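PDB 3D9W: putative acetyltransferase, which probably transfers an acetyl group from acetyl-coenzyme A to arylamine substrates, as arylamine N-acetyltransferases do. Local coordinates for residues L18-E30 with R39-F51. Residues are numbered along the deposited sequence; the frame is centred on the assembly and turned at random.
Sequences LDAYLARIGFAGE and RELVYRHTTAIPF
Tyr21 and His45 show how two helices can be pinned at a buried polar point: Tyr21 OH lies 2.6 Å from His45 ND1, a hydrogen bond made at the edge of the imidazole and close to its plane. Because the ring's NE2 is hydrogen-bonded to Asn85 OD1 of helix 82-95, the imidazole is held from two sides and its rotation fixed. Glu40 OE2 accepts a clearly bent bond from Ala28 N at 3.0 Å on its syn side and, on its anti side, a nearly straight one (172°) from Arg44 NE, part of a salt bridge within the helix. Helix 18-25 closes in a Schellman motif with Gly26 as its C-prime residue, and residues 27-29 then pass alongside Glu40 in the helical N-terminal part of the arylamine N-acetyltransferase fold. Although the CB of Phe27 points away from helix 39-48, CG anti to the backbone N (chi1 -169°) carries the ring back, and Leu41 CD2 sits over one face in a CH-pi contact, 3.8 Å from the ring centroid. The helix axes lie at 70°, and Ile25 is a knob among Leu41, Arg44, His45 and Ala48, its CG1 3.6 Å from Arg44 CB. Farther out, Arg24 crosses Ile49 CD1, its NE hydrogen-bonded to Leu73 O.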
# COMPACT_ATOMS: atom_id res chain seq x y z
N LEU A 18 -15.11 8.78 -9.52
CA LEU A 18 -14.30 7.99 -10.43
C LEU A 18 -13.38 8.83 -11.31
O LEU A 18 -12.20 8.51 -11.49
CB LEU A 18 -15.18 7.12 -11.32
CG LEU A 18 -14.39 6.07 -12.11
CD1 LEU A 18 -13.79 5.03 -11.16
CD2 LEU A 18 -15.30 5.40 -13.11
N ASP A 19 -13.90 9.92 -11.84
CA ASP A 19 -13.11 10.76 -12.73
C ASP A 19 -12.01 11.55 -12.04
O ASP A 19 -10.92 11.71 -12.59
CB ASP A 19 -14.06 11.65 -13.51
CG ASP A 19 -15.13 10.84 -14.23
OD1 ASP A 19 -14.81 10.19 -15.26
OD2 ASP A 19 -16.29 10.82 -13.74
N ALA A 20 -12.26 12.02 -10.83
CA ALA A 20 -11.22 12.73 -10.12
C ALA A 20 -10.08 11.73 -9.90
O ALA A 20 -8.93 12.00 -10.22
CB ALA A 20 -11.75 13.23 -8.78
N TYR A 21 -10.44 10.56 -9.38
CA TYR A 21 -9.47 9.51 -9.11
C TYR A 21 -8.66 9.07 -10.33
O TYR A 21 -7.42 9.14 -10.31
CB TYR A 21 -10.19 8.28 -8.52
CG TYR A 21 -9.27 7.11 -8.29
CD1 TYR A 21 -8.34 7.12 -7.24
CD2 TYR A 21 -9.28 6.03 -9.16
CE1 TYR A 21 -7.43 6.06 -7.08
CE2 TYR A 21 -8.37 4.96 -9.01
CZ TYR A 21 -7.46 4.99 -7.97
OH TYR A 21 -6.58 3.94 -7.84
N LEU A 22 -9.33 8.61 -11.38
CA LEU A 22 -8.65 8.15 -12.58
C LEU A 22 -7.74 9.24 -13.16
O LEU A 22 -6.67 8.94 -13.72
CB LEU A 22 -9.66 7.69 -13.63
CG LEU A 22 -10.50 6.50 -13.18
CD1 LEU A 22 -11.46 6.10 -14.29
CD2 LEU A 22 -9.60 5.34 -12.80
N ALA A 23 -8.17 10.49 -13.01
CA ALA A 23 -7.40 11.62 -13.51
C ALA A 23 -6.16 11.79 -12.65
O ALA A 23 -5.07 12.05 -13.15
CB ALA A 23 -8.24 12.88 -13.44
N ARG A 24 -6.33 11.61 -11.36
CA ARG A 24 -5.23 11.76 -10.42
C ARG A 24 -4.11 10.74 -10.59
O ARG A 24 -2.94 11.07 -10.40
CB ARG A 24 -5.77 11.73 -8.99
CG ARG A 24 -4.80 12.20 -7.94
CD ARG A 24 -3.96 11.05 -7.43
NE ARG A 24 -2.97 11.51 -6.46
CZ ARG A 24 -1.76 11.95 -6.79
NH1 ARG A 24 -1.38 11.98 -8.06
NH2 ARG A 24 -0.93 12.34 -5.83
N ILE A 25 -4.44 9.50 -10.94
CA ILE A 25 -3.41 8.47 -11.10
C ILE A 25 -2.94 8.39 -12.54
O ILE A 25 -1.95 7.74 -12.84
CB ILE A 25 -3.90 7.08 -10.67
CG1 ILE A 25 -4.95 6.56 -11.66
CG2 ILE A 25 -4.45 7.15 -9.24
CD1 ILE A 25 -5.44 5.15 -11.34
N GLY A 26 -3.67 9.06 -13.42
CA GLY A 26 -3.29 9.08 -14.83
C GLY A 26 -3.79 7.91 -15.65
O GLY A 26 -3.12 7.46 -16.58
N PHE A 27 -4.97 7.40 -15.33
CA PHE A 27 -5.50 6.30 -16.09
C PHE A 27 -5.79 6.79 -17.51
O PHE A 27 -6.09 7.97 -17.72
CB PHE A 27 -6.78 5.77 -15.45
CG PHE A 27 -7.24 4.47 -16.04
CD1 PHE A 27 -6.46 3.33 -15.91
CD2 PHE A 27 -8.43 4.40 -16.75
CE1 PHE A 27 -6.85 2.13 -16.49
CE2 PHE A 27 -8.83 3.20 -17.33
CZ PHE A 27 -8.04 2.07 -17.21
N ALA A 28 -5.71 5.91 -18.50
CA ALA A 28 -5.98 6.34 -19.86
C ALA A 28 -6.53 5.23 -20.75
O ALA A 28 -6.70 5.42 -21.96
CB ALA A 28 -4.72 6.93 -20.46
N GLY A 29 -6.81 4.08 -20.16
CA GLY A 29 -7.31 2.96 -20.94
C GLY A 29 -8.83 2.82 -20.94
O GLY A 29 -9.55 3.68 -20.45
N GLU A 30 -9.30 1.71 -21.51
CA GLU A 30 -10.73 1.41 -21.59
C GLU A 30 -11.33 1.21 -20.21
O GLU A 30 -10.80 0.46 -19.40
CB GLU A 30 -10.96 0.15 -22.43
CG GLU A 30 -12.17 -0.66 -21.99
CD GLU A 30 -12.58 -1.70 -22.99
OE1 GLU A 30 -11.75 -2.60 -23.29
OE2 GLU A 30 -13.73 -1.62 -23.49
N ARG A 39 -4.29 -4.20 -14.95
CA ARG A 39 -2.84 -4.07 -15.00
C ARG A 39 -2.40 -2.62 -15.06
O ARG A 39 -1.28 -2.30 -14.68
CB ARG A 39 -2.27 -4.84 -16.19
CG ARG A 39 -2.11 -6.34 -15.96
CD ARG A 39 -1.63 -7.02 -17.23
NE ARG A 39 -0.43 -6.38 -17.80
CZ ARG A 39 0.83 -6.71 -17.51
NH1 ARG A 39 1.08 -7.70 -16.65
NH2 ARG A 39 1.83 -6.06 -18.09
N GLU A 40 -3.28 -1.73 -15.52
CA GLU A 40 -2.93 -0.31 -15.59
C GLU A 40 -3.36 0.43 -14.33
O GLU A 40 -2.68 1.34 -13.88
CB GLU A 40 -3.57 0.37 -16.80
CG GLU A 40 -2.86 1.67 -17.16
CD GLU A 40 -3.70 2.56 -18.04
OE1 GLU A 40 -4.36 2.03 -18.96
OE2 GLU A 40 -3.70 3.80 -17.81
N LEU A 41 -4.49 0.03 -13.77
CA LEU A 41 -4.97 0.65 -12.56
C LEU A 41 -3.91 0.49 -11.48
O LEU A 41 -3.52 1.47 -10.84
CB LEU A 41 -6.28 -0.01 -12.12
CG LEU A 41 -7.49 0.21 -13.03
CD1 LEU A 41 -8.73 -0.50 -12.47
CD2 LEU A 41 -7.77 1.70 -13.15
N VAL A 42 -3.43 -0.73 -11.31
CA VAL A 42 -2.41 -1.02 -10.31
C VAL A 42 -1.12 -0.23 -10.52
O VAL A 42 -0.53 0.30 -9.58
CB VAL A 42 -2.07 -2.51 -10.31
CG1 VAL A 42 -0.99 -2.80 -9.28
CG2 VAL A 42 -3.32 -3.31 -10.01
N TYR A 43 -0.69 -0.16 -11.77
CA TYR A 43 0.52 0.55 -12.12
C TYR A 43 0.42 2.06 -11.85
O TYR A 43 1.28 2.64 -11.18
CB TYR A 43 0.83 0.28 -13.59
CG TYR A 43 2.08 0.93 -14.12
CD1 TYR A 43 2.12 2.29 -14.40
CD2 TYR A 43 3.22 0.17 -14.39
CE1 TYR A 43 3.25 2.89 -14.95
CE2 TYR A 43 4.36 0.75 -14.93
CZ TYR A 43 4.37 2.11 -15.21
OH TYR A 43 5.48 2.69 -15.78
N ARG A 44 -0.64 2.68 -12.35
CA ARG A 44 -0.84 4.11 -12.18
C ARG A 44 -0.88 4.52 -10.71
O ARG A 44 -0.21 5.46 -10.30
CB ARG A 44 -2.15 4.55 -12.84
CG ARG A 44 -2.23 4.31 -14.33
CD ARG A 44 -1.10 5.00 -15.06
NE ARG A 44 -1.28 4.96 -16.50
CZ ARG A 44 -0.39 5.41 -17.38
NH1 ARG A 44 0.75 5.94 -16.94
NH2 ARG A 44 -0.63 5.33 -18.68
N HIS A 45 -1.68 3.78 -9.93
CA HIS A 45 -1.85 4.04 -8.50
C HIS A 45 -0.57 3.85 -7.72
O HIS A 45 -0.13 4.75 -7.00
CB HIS A 45 -2.94 3.12 -7.93
CG HIS A 45 -3.36 3.44 -6.53
ND1 HIS A 45 -4.66 3.69 -6.17
CD2 HIS A 45 -2.64 3.52 -5.38
CE1 HIS A 45 -4.74 3.91 -4.87
NE2 HIS A 45 -3.52 3.81 -4.37
N THR A 46 0.05 2.69 -7.84
CA THR A 46 1.27 2.43 -7.10
C THR A 46 2.38 3.40 -7.43
O THR A 46 3.24 3.66 -6.59
CB THR A 46 1.78 1.01 -7.34
OG1 THR A 46 1.89 0.76 -8.75
CG2 THR A 46 0.84 0.00 -6.69
N THR A 47 2.38 3.96 -8.64
CA THR A 47 3.44 4.89 -9.04
C THR A 47 3.04 6.36 -8.96
O THR A 47 3.84 7.24 -9.24
CB THR A 47 3.95 4.61 -10.48
OG1 THR A 47 2.91 4.84 -11.43
CG2 THR A 47 4.42 3.17 -10.59
N ALA A 48 1.80 6.60 -8.55
CA ALA A 48 1.30 7.96 -8.43
C ALA A 48 1.08 8.40 -6.98
O ALA A 48 1.51 9.50 -6.60
CB ALA A 48 -0.01 8.10 -9.21
N ILE A 49 0.44 7.56 -6.18
CA ILE A 49 0.12 7.90 -4.79
C ILE A 49 1.27 7.70 -3.80
O ILE A 49 1.88 6.64 -3.76
CB ILE A 49 -1.08 7.06 -4.29
CG1 ILE A 49 -2.22 7.12 -5.31
CG2 ILE A 49 -1.54 7.58 -2.94
CD1 ILE A 49 -2.70 8.52 -5.60
N PRO A 50 1.58 8.73 -2.99
CA PRO A 50 2.65 8.62 -1.99
C PRO A 50 2.25 7.73 -0.81
O PRO A 50 1.07 7.47 -0.58
CB PRO A 50 2.86 10.08 -1.55
CG PRO A 50 2.45 10.86 -2.72
CD PRO A 50 1.20 10.14 -3.17
N PHE A 51 3.23 7.26 -0.06
CA PHE A 51 2.96 6.44 1.11
C PHE A 51 3.40 7.21 2.35
O PHE A 51 4.50 7.75 2.40
CB PHE A 51 3.72 5.13 1.01
CG PHE A 51 3.53 4.23 2.18
CD1 PHE A 51 4.18 4.48 3.39
CD2 PHE A 51 2.70 3.12 2.09
CE1 PHE A 51 4.02 3.63 4.48
CE2 PHE A 51 2.52 2.27 3.17
CZ PHE A 51 3.18 2.53 4.37